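ENT (Trypanosoma brucei brucei, PDB 5ZX1) is of unknown function but probably acts in transcription or chromatin regulation, its ENT domain forming the all-helical N-terminal part of a longer protein. Local coordinates at residues L33-A36 with A37-E41; I67-D70 with M71-E74; T79-A82 with E83-A87. All coordinates share one frame; numbering follows the deposited sequence.

Contact 1: L33-A36 with A37-E41; sequences LYKA and AREEE
L33 meets A37 through its backbone: the carbonyl O of L33 accepts a hydrogen bond from A37 N at 2.9 Å, the first of four successive i to i+4 bonds in about two and a half turns of regular alpha helix. Y34 follows with a short bond from R38 N to its O, and adds a side-chain contact. The side chains of Y34 and R38 both leave the helix with CG anti to the backbone N (chi1 -173° for Y34), which sends them the same way, side by side. CB of R38 lies 4.2 Å above the plane of the Y34 ring, out toward its rim, while OH of Y34 comes over one face of the guanidinium, 3.9 Å from R38 NE. The two planes are tilted by 24°. The contact is one of packing; the hydrogen bonds of NH1 and NH2 go to other partners. NH2 of R38 forms a salt bridge to OE2 of E41 at 2.6 Å, reaching that oxygen from above the carboxylate plane.

K35 bends its chain, at chi2 and chi4, forward along the helix to E39. Its NZ makes a salt bridge to OE2 of E39 at 3.2 Å, its hydrogen bond weak. At A36 the carbonyl O accepts a hydrogen bond from E40 N; a water bridges from this O, weakly, to E40 OE2.

This stretch belongs to the early part of helix 30-56, on the protein surface. R38 ties it to the connection between helices 62-74 and 79-91, donating to the carbonyls of L75 and C76 and packing on L77 and P78.

Contact 2: I67-D70 with M71-E74; sequences ILED and MREE
The amide N of E74 donates to the carbonyl O of D70 at 2.9 Å, with an N-H...O angle of 160°. CG of E74, set beside the backbone N by chi1, also lies 3.2 Å from D70 O. One turn earlier M71 treats I67 alike: M71 N bonds to I67 O at 3.1 Å, and CG of M71 closes over that oxygen. The M71 chain is folded at both chi2 and chi3, while its CG keeps a loose apolar touch of 4.5 Å with CG2 of I67. These two residues meet the same neighbour, L48 of helix 30-56, which places them on the side of helix 62-74 that packs against the long helix.

R72 packs closely on the preceding turn. Its CG lies beside the backbone N, and a bend at chi3 (-72°) folds the guanidinium back over that turn instead of letting it run outward. There one face of the group covers CA of E69, which stands 3.1 Å above the guanidinium plane and toward its rim. NH1 of R72 rests 3.4 Å from E69 CB, and NH2 lies equally near CB of L68. The carboxylate of E69 is nearly parallel to the guanidinium (5° between planes), yet the two are not paired: OE2 of E69 remains 5.4 Å from NH1 of R72.

NH2 of R72 instead donates to the hydroxyl of Y45 on helix 30-56, and L68 packs on Y45 and L52 of that helix. The chemistry implies that R72 joins helix 62-74 to helix 30-56: one guanidinium face lies on E69, its NH2 bonds to Y45, and any attraction to the E69 carboxylate is probably weak at this separation.

Contact 3: T79-A82 with E83-A87; sequences TERA and EAELA
Residues 79-87 form the opening turns of helix 79-91, and four i to i+4 bonds join the two segments. The bond from E83 N to T79 O is short, at 2.6 Å. That from A84 N to E80 O is more bent, its N-H...O angle being 138°, with the donor above the carbonyl plane. E85 N and L86 N complete the set at the carbonyls of R81 and A82.

On the outer side, CG of E83 sits close to T79 O, 3.0 Å away. R81 and E85 form an i to i+4 salt bridge along one side of the helix, in the helical ENT domain, which has no strands. R81 holds it side-on, NE and NH2 both reaching one oxygen: NE lies 3.1 Å and NH2 2.9 Å from OE2 of E85. That oxygen sits at the guanidinium edge, near its plane, and offers NE its anti lone pair, whereas NH2 comes to it from above the carboxylate, the two flat groups being turned by 54°. A bend at chi2 (-59°) curls E85 back toward the arginine. Against helix 30-56, R81 packs on L42, A82 on Y45, E85 on R46 and L86 on C49.

In the fold
The three contacts follow in series along the chain, each within a different helix, and helix 30-56, which carries contact 1, packs against the helices of both others. Contacts 2 and 3 have centres 12 Å apart and touch directly: CD of R72 packs 3.4 Å from CB of A82, and CD1 of L68 lies 4.2 Å from CD1 of L86. Both also reach Y45 of the long helix, so that residue lies where three helices converge. Contact 1 is more peripheral, its centre about 17 Å from that of contact 2 and about 18 Å from that of contact 3. Its nearest atoms come within about 4 Å of contact 2 without touching.

Contact 1: L33-A36 with A37-E41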
ATOM      1  N   LEU A  33       2.102  -0.752  23.609  1.00 72.10           N
ATOM      2  CA  LEU A  33       1.475  -1.768  22.773  1.00 66.59           C
ATOM      3  C   LEU A  33       0.623  -1.127  21.649  1.00 69.13           C
ATOM      4  O   LEU A  33       0.770  -1.470  20.476  1.00 65.98           O
ATOM      5  CB  LEU A  33       0.619  -2.693  23.642  1.00 62.62           C
ATOM      6  CG  LEU A  33       1.390  -3.875  24.236  1.00 67.25           C
ATOM      7  CD1 LEU A  33       0.475  -4.852  24.954  1.00 67.97           C
ATOM      8  CD2 LEU A  33       2.173  -4.593  23.157  1.00 64.76           C
ATOM      9  N   TYR A  34      -0.244  -0.181  22.001  1.00 64.66           N
ATOM     10  CA  TYR A  34      -1.041   0.495  20.991  1.00 64.20           C
ATOM     11  C   TYR A  34      -0.144   1.180  19.975  1.00 63.36           C
ATOM     12  O   TYR A  34      -0.377   1.080  18.773  1.00 67.00           O
ATOM     13  CB  TYR A  34      -1.998   1.510  21.615  1.00 62.17           C
ATOM     14  CG  TYR A  34      -2.938   2.088  20.583  1.00 66.88           C
ATOM     15  CD1 TYR A  34      -3.968   1.327  20.060  1.00 65.10           C
ATOM     16  CD2 TYR A  34      -2.770   3.385  20.103  1.00 72.14           C
ATOM     17  CE1 TYR A  34      -4.818   1.836  19.093  1.00 66.72           C
ATOM     18  CE2 TYR A  34      -3.614   3.908  19.146  1.00 67.71           C
ATOM     19  CZ  TYR A  34      -4.638   3.131  18.641  1.00 74.86           C
ATOM     20  OH  TYR A  34      -5.483   3.649  17.677  1.00 66.41           O
ATOM     21  N   LYS A  35       0.901   1.845  20.457  1.00 69.16           N
ATOM     22  CA  LYS A  35       1.821   2.584  19.601  1.00 64.05           C
ATOM     23  C   LYS A  35       2.528   1.652  18.621  1.00 66.58           C
ATOM     24  O   LYS A  35       2.675   1.964  17.437  1.00 62.16           O
ATOM     25  CB  LYS A  35       2.853   3.336  20.445  1.00 66.96           C
ATOM     26  CG  LYS A  35       3.816   4.220  19.624  1.00 70.21           C
ATOM     27  CD  LYS A  35       5.206   4.277  20.241  1.00 76.84           C
ATOM     28  CE  LYS A  35       6.177   5.081  19.377  1.00 75.06           C
ATOM     29  NZ  LYS A  35       5.651   6.449  19.108  1.00 84.13           N
ATOM     30  N   ALA A  36       2.978   0.505  19.119  1.00 67.82           N
ATOM     31  CA  ALA A  36       3.664  -0.447  18.260  1.00 60.61           C
ATOM     32  C   ALA A  36       2.682  -0.995  17.214  1.00 63.15           C
ATOM     33  O   ALA A  36       3.022  -1.132  16.047  1.00 66.92           O
ATOM     34  CB  ALA A  36       4.278  -1.577  19.092  1.00 61.11           C
ATOM     35  N   ALA A  37       1.453  -1.276  17.637  1.00 64.03           N
ATOM     36  CA  ALA A  37       0.414  -1.772  16.735  1.00 61.47           C
ATOM     37  C   ALA A  37      -0.045  -0.698  15.737  1.00 59.97           C
ATOM     38  O   ALA A  37      -0.149  -0.955  14.533  1.00 58.84           O
ATOM     39  CB  ALA A  37      -0.762  -2.281  17.533  1.00 59.17           C
ATOM     40  N   ARG A  38      -0.339   0.495  16.230  1.00 59.64           N
ATOM     41  CA  ARG A  38      -0.762   1.581  15.343  1.00 59.97           C
ATOM     42  C   ARG A  38       0.237   1.759  14.211  1.00 62.08           C
ATOM     43  O   ARG A  38      -0.110   1.654  13.044  1.00 62.78           O
ATOM     44  CB  ARG A  38      -0.910   2.884  16.116  1.00 67.86           C
ATOM     45  CG  ARG A  38      -1.719   3.932  15.364  1.00 68.38           C
ATOM     46  CD  ARG A  38      -2.939   3.284  14.767  1.00 70.79           C
ATOM     47  NE  ARG A  38      -3.876   4.216  14.149  1.00 76.46           N
ATOM     48  CZ  ARG A  38      -4.887   3.826  13.375  1.00 76.58           C
ATOM     49  NH1 ARG A  38      -5.716   4.722  12.842  1.00 71.13           N
ATOM     50  NH2 ARG A  38      -5.069   2.526  13.139  1.00 69.77           N
ATOM     51  N   GLU A  39       1.499   1.960  14.567  1.00 64.84           N
ATOM     52  CA  GLU A  39       2.562   2.130  13.580  1.00 67.74           C
ATOM     53  C   GLU A  39       2.655   0.958  12.583  1.00 64.67           C
ATOM     54  O   GLU A  39       3.011   1.142  11.421  1.00 64.09           O
ATOM     55  CB  GLU A  39       3.903   2.328  14.290  1.00 62.04           C
ATOM     56  CG  GLU A  39       4.057   3.720  14.886  1.00 76.41           C
ATOM     57  CD  GLU A  39       5.257   3.853  15.812  1.00 82.61           C
ATOM     58  OE1 GLU A  39       5.922   2.826  16.108  1.00 75.39           O
ATOM     59  OE2 GLU A  39       5.537   5.000  16.232  1.00 86.84           O
ATOM     60  N   GLU A  40       2.332  -0.246  13.023  1.00 65.19           N
ATOM     61  CA  GLU A  40       2.330  -1.362  12.091  1.00 68.29           C
ATOM     62  C   GLU A  40       1.108  -1.308  11.172  1.00 63.47           C
ATOM     63  O   GLU A  40       1.225  -1.540   9.970  1.00 59.54           O
ATOM     64  CB  GLU A  40       2.390  -2.677  12.841  1.00 59.56           C
ATOM     65  CG  GLU A  40       3.744  -2.893  13.466  1.00 68.61           C
ATOM     66  CD  GLU A  40       4.145  -4.357  13.512  1.00 71.09           C
ATOM     67  OE1 GLU A  40       3.514  -5.161  12.796  1.00 73.86           O
ATOM     68  OE2 GLU A  40       5.089  -4.702  14.259  1.00 75.33           O
ATOM     69  N   GLU A  41      -0.051  -0.994  11.736  1.00 62.69           N
ATOM     70  CA  GLU A  41      -1.237  -0.770  10.930  1.00 63.39           C
ATOM     71  C   GLU A  41      -0.928   0.193   9.792  1.00 62.51           C
ATOM     72  O   GLU A  41      -1.229  -0.091   8.623  1.00 61.66           O
ATOM     73  CB  GLU A  41      -2.387  -0.224  11.772  1.00 59.40           C
ATOM     74  CG  GLU A  41      -2.991  -1.228  12.722  1.00 58.81           C
ATOM     75  CD  GLU A  41      -4.171  -0.645  13.479  1.00 63.52           C
ATOM     76  OE1 GLU A  41      -5.278  -1.222  13.411  1.00 67.52           O
ATOM     77  OE2 GLU A  41      -4.011   0.414  14.124  1.00 70.57           O
TER
HETATM   78  O   HOH W   1       6.260  -2.228  15.649  1.00 70.36           O

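Contact 2: I67-D70 with M71-E74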
ATOM      1  N   ILE A  67      -9.435  -4.325  -1.821  1.00 58.35           N
ATOM      2  CA  ILE A  67      -8.459  -4.685  -0.801  1.00 59.30           C
ATOM      3  C   ILE A  67      -8.116  -3.456   0.026  1.00 59.57           C
ATOM      4  O   ILE A  67      -8.040  -3.515   1.249  1.00 56.95           O
ATOM      5  CB  ILE A  67      -7.209  -5.287  -1.415  1.00 58.42           C
ATOM      6  CG1 ILE A  67      -7.511  -6.697  -1.920  1.00 57.14           C
ATOM      7  CG2 ILE A  67      -6.073  -5.286  -0.397  1.00 55.53           C
ATOM      8  CD1 ILE A  67      -6.441  -7.232  -2.840  1.00 60.16           C
ATOM      9  N   LEU A  68      -7.937  -2.329  -0.647  1.00 56.43           N
ATOM     10  CA  LEU A  68      -7.631  -1.102   0.063  1.00 58.89           C
ATOM     11  C   LEU A  68      -8.802  -0.703   0.942  1.00 61.10           C
ATOM     12  O   LEU A  68      -8.624  -0.360   2.105  1.00 64.86           O
ATOM     13  CB  LEU A  68      -7.276   0.025  -0.916  1.00 57.08           C
ATOM     14  CG  LEU A  68      -5.938  -0.137  -1.641  1.00 58.02           C
ATOM     15  CD1 LEU A  68      -5.671   1.050  -2.552  1.00 66.07           C
ATOM     16  CD2 LEU A  68      -4.806  -0.313  -0.645  1.00 58.42           C
ATOM     17  N   GLU A  69     -10.005  -0.759   0.382  1.00 69.34           N
ATOM     18  CA  GLU A  69     -11.214  -0.388   1.107  1.00 61.75           C
ATOM     19  C   GLU A  69     -11.422  -1.271   2.342  1.00 61.97           C
ATOM     20  O   GLU A  69     -11.801  -0.786   3.404  1.00 60.56           O
ATOM     21  CB  GLU A  69     -12.429  -0.473   0.182  1.00 60.80           C
ATOM     22  CG  GLU A  69     -13.761  -0.207   0.892  1.00 64.95           C
ATOM     23  CD  GLU A  69     -14.996  -0.431   0.009  1.00 69.19           C
ATOM     24  OE1 GLU A  69     -16.106  -0.042   0.454  1.00 74.49           O
ATOM     25  OE2 GLU A  69     -14.873  -0.982  -1.118  1.00 62.53           O
ATOM     26  N   ASP A  70     -11.159  -2.565   2.211  1.00 57.89           N
ATOM     27  CA  ASP A  70     -11.370  -3.475   3.331  1.00 57.62           C
ATOM     28  C   ASP A  70     -10.345  -3.248   4.442  1.00 60.29           C
ATOM     29  O   ASP A  70     -10.691  -3.274   5.618  1.00 58.98           O
ATOM     30  CB  ASP A  70     -11.322  -4.931   2.855  1.00 59.31           C
ATOM     31  CG  ASP A  70     -12.576  -5.326   2.082  1.00 64.49           C
ATOM     32  OD1 ASP A  70     -13.547  -4.535   2.091  1.00 61.71           O
ATOM     33  OD2 ASP A  70     -12.597  -6.419   1.462  1.00 65.83           O
ATOM     34  N   MET A  71      -9.087  -3.026   4.072  1.00 61.77           N
ATOM     35  CA  MET A  71      -8.035  -2.768   5.053  1.00 61.43           C
ATOM     36  C   MET A  71      -8.232  -1.410   5.766  1.00 60.66           C
ATOM     37  O   MET A  71      -7.859  -1.247   6.924  1.00 60.71           O
ATOM     38  CB  MET A  71      -6.663  -2.816   4.381  1.00 55.18           C
ATOM     39  CG  MET A  71      -6.257  -4.190   3.922  1.00 59.03           C
ATOM     40  SD  MET A  71      -6.160  -5.343   5.302  1.00 59.49           S
ATOM     41  CE  MET A  71      -4.859  -4.603   6.282  1.00 56.42           C
ATOM     42  N   ARG A  72      -8.812  -0.441   5.074  1.00 55.79           N
ATOM     43  CA  ARG A  72      -9.106   0.846   5.700  1.00 61.54           C
ATOM     44  C   ARG A  72     -10.017   0.617   6.884  1.00 63.92           C
ATOM     45  O   ARG A  72      -9.833   1.190   7.954  1.00 65.88           O
ATOM     46  CB  ARG A  72      -9.767   1.809   4.716  1.00 58.68           C
ATOM     47  CG  ARG A  72      -8.792   2.470   3.794  1.00 61.61           C
ATOM     48  CD  ARG A  72      -9.356   3.770   3.213  1.00 62.24           C
ATOM     49  NE  ARG A  72     -10.404   3.545   2.229  1.00 66.24           N
ATOM     50  CZ  ARG A  72     -10.238   2.915   1.063  1.00 71.57           C
ATOM     51  NH1 ARG A  72     -11.278   2.766   0.243  1.00 73.38           N
ATOM     52  NH2 ARG A  72      -9.046   2.426   0.707  1.00 67.25           N
ATOM     53  N   GLU A  73     -11.000  -0.246   6.691  1.00 64.88           N
ATOM     54  CA  GLU A  73     -11.948  -0.541   7.749  1.00 66.07           C
ATOM     55  C   GLU A  73     -11.324  -1.474   8.808  1.00 60.50           C
ATOM     56  O   GLU A  73     -11.517  -1.274  10.012  1.00 60.11           O
ATOM     57  CB  GLU A  73     -13.222  -1.123   7.121  1.00 63.27           C
ATOM     58  CG  GLU A  73     -13.963  -2.178   7.914  1.00 66.78           C
ATOM     59  CD  GLU A  73     -14.880  -2.993   7.016  1.00 79.46           C
ATOM     60  OE1 GLU A  73     -15.307  -2.460   5.957  1.00 71.48           O
ATOM     61  OE2 GLU A  73     -15.173  -4.166   7.361  1.00 82.60           O
ATOM     62  N   GLU A  74     -10.553  -2.464   8.365  1.00 61.92           N
ATOM     63  CA  GLU A  74      -9.877  -3.378   9.290  1.00 61.28           C
ATOM     64  C   GLU A  74      -8.976  -2.590  10.242  1.00 62.56           C
ATOM     65  O   GLU A  74      -8.979  -2.830  11.439  1.00 64.19           O
ATOM     66  CB  GLU A  74      -9.039  -4.420   8.534  1.00 58.93           C
ATOM     67  CG  GLU A  74      -9.840  -5.466   7.763  1.00 66.16           C
ATOM     68  CD  GLU A  74     -10.443  -6.558   8.655  1.00 70.47           C
ATOM     69  OE1 GLU A  74      -9.797  -6.966   9.650  1.00 65.48           O
ATOM     70  OE2 GLU A  74     -11.578  -7.002   8.362  1.00 68.87           O
TER

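Contact 3: T79-A82 with E83-A87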
ATOM      1  N   THR A  79      -9.813   8.380   6.247  1.00 78.00           N
ATOM      2  CA  THR A  79      -9.623   8.349   4.801  1.00 82.03           C
ATOM      3  C   THR A  79      -8.607   9.408   4.346  1.00 81.64           C
ATOM      4  O   THR A  79      -7.895   9.198   3.368  1.00 82.32           O
ATOM      5  CB  THR A  79     -10.958   8.532   4.039  1.00 81.85           C
ATOM      6  OG1 THR A  79     -11.614   9.727   4.481  1.00 88.17           O
ATOM      7  CG2 THR A  79     -11.867   7.331   4.281  1.00 75.85           C
ATOM      8  N   GLU A  80      -8.510  10.519   5.069  1.00 80.39           N
ATOM      9  CA  GLU A  80      -7.543  11.558   4.713  1.00 79.21           C
ATOM     10  C   GLU A  80      -6.125  11.014   4.775  1.00 76.19           C
ATOM     11  O   GLU A  80      -5.303  11.295   3.905  1.00 75.10           O
ATOM     12  CB  GLU A  80      -7.675  12.772   5.633  1.00 81.03           C
ATOM     13  CG  GLU A  80      -8.813  13.698   5.248  1.00 93.32           C
ATOM     14  CD  GLU A  80      -9.994  13.601   6.199  1.00100.49           C
ATOM     15  OE1 GLU A  80      -9.771  13.712   7.423  1.00100.36           O
ATOM     16  OE2 GLU A  80     -11.139  13.401   5.724  1.00106.50           O
ATOM     17  N   ARG A  81      -5.841  10.231   5.804  1.00 72.58           N
ATOM     18  CA  ARG A  81      -4.541   9.601   5.895  1.00 71.56           C
ATOM     19  C   ARG A  81      -4.420   8.523   4.831  1.00 75.67           C
ATOM     20  O   ARG A  81      -3.361   8.341   4.228  1.00 78.24           O
ATOM     21  CB  ARG A  81      -4.319   9.002   7.281  1.00 79.26           C
ATOM     22  CG  ARG A  81      -2.940   8.394   7.459  1.00 83.11           C
ATOM     23  CD  ARG A  81      -1.854   9.409   7.123  1.00 87.11           C
ATOM     24  NE  ARG A  81      -0.551   8.775   6.960  1.00 89.62           N
ATOM     25  CZ  ARG A  81       0.237   8.428   7.976  1.00 94.71           C
ATOM     26  NH1 ARG A  81      -0.153   8.651   9.227  1.00 83.01           N
ATOM     27  NH2 ARG A  81       1.414   7.855   7.743  1.00 95.52           N
ATOM     28  N   ALA A  82      -5.512   7.809   4.597  1.00 73.82           N
ATOM     29  CA  ALA A  82      -5.480   6.694   3.673  1.00 66.89           C
ATOM     30  C   ALA A  82      -5.284   7.181   2.243  1.00 70.79           C
ATOM     31  O   ALA A  82      -4.524   6.582   1.481  1.00 67.05           O
ATOM     32  CB  ALA A  82      -6.739   5.887   3.792  1.00 68.45           C
ATOM     33  N   GLU A  83      -5.963   8.268   1.878  1.00 67.99           N
ATOM     34  CA  GLU A  83      -5.758   8.870   0.565  1.00 71.18           C
ATOM     35  C   GLU A  83      -4.344   9.427   0.460  1.00 72.37           C
ATOM     36  O   GLU A  83      -3.760   9.462  -0.621  1.00 73.64           O
ATOM     37  CB  GLU A  83      -6.785   9.983   0.276  1.00 71.38           C
ATOM     38  CG  GLU A  83      -8.251   9.576   0.403  1.00 78.25           C
ATOM     39  CD  GLU A  83      -9.202  10.773   0.387  1.00 85.11           C
ATOM     40  OE1 GLU A  83      -8.929  11.760   1.101  1.00 83.84           O
ATOM     41  OE2 GLU A  83     -10.238  10.713  -0.315  1.00 87.01           O
ATOM     42  N   ALA A  84      -3.801   9.869   1.590  1.00 75.25           N
ATOM     43  CA  ALA A  84      -2.445  10.400   1.624  1.00 69.02           C
ATOM     44  C   ALA A  84      -1.446   9.319   1.231  1.00 73.98           C
ATOM     45  O   ALA A  84      -0.631   9.522   0.332  1.00 72.68           O
ATOM     46  CB  ALA A  84      -2.122  10.955   3.003  1.00 72.66           C
ATOM     47  N   GLU A  85      -1.520   8.163   1.891  1.00 70.25           N
ATOM     48  CA  GLU A  85      -0.623   7.055   1.575  1.00 73.05           C
ATOM     49  C   GLU A  85      -0.744   6.616   0.118  1.00 72.51           C
ATOM     50  O   GLU A  85       0.254   6.307  -0.524  1.00 75.09           O
ATOM     51  CB  GLU A  85      -0.893   5.857   2.494  1.00 64.43           C
ATOM     52  CG  GLU A  85      -0.521   6.093   3.931  1.00 76.16           C
ATOM     53  CD  GLU A  85       0.946   6.446   4.092  1.00 80.43           C
ATOM     54  OE1 GLU A  85       1.788   5.813   3.413  1.00 76.66           O
ATOM     55  OE2 GLU A  85       1.254   7.362   4.891  1.00 91.32           O
ATOM     56  N   LEU A  86      -1.965   6.582  -0.403  1.00 72.99           N
ATOM     57  CA  LEU A  86      -2.163   6.161  -1.784  1.00 73.24           C
ATOM     58  C   LEU A  86      -1.579   7.190  -2.748  1.00 74.53           C
ATOM     59  O   LEU A  86      -0.937   6.836  -3.746  1.00 72.94           O
ATOM     60  CB  LEU A  86      -3.647   5.943  -2.087  1.00 70.70           C
ATOM     61  CG  LEU A  86      -3.929   5.538  -3.533  1.00 67.99           C
ATOM     62  CD1 LEU A  86      -3.231   4.229  -3.856  1.00 65.90           C
ATOM     63  CD2 LEU A  86      -5.417   5.409  -3.753  1.00 73.69           C
ATOM     64  N   ALA A  87      -1.817   8.464  -2.451  1.00 74.41           N
ATOM     65  CA  ALA A  87      -1.267   9.548  -3.250  1.00 72.98           C
ATOM     66  C   ALA A  87       0.267   9.470  -3.253  1.00 72.83           C
ATOM     67  O   ALA A  87       0.903   9.576  -4.301  1.00 75.58           O
ATOM     68  CB  ALA A  87      -1.747  10.893  -2.719  1.00 65.50           C
TER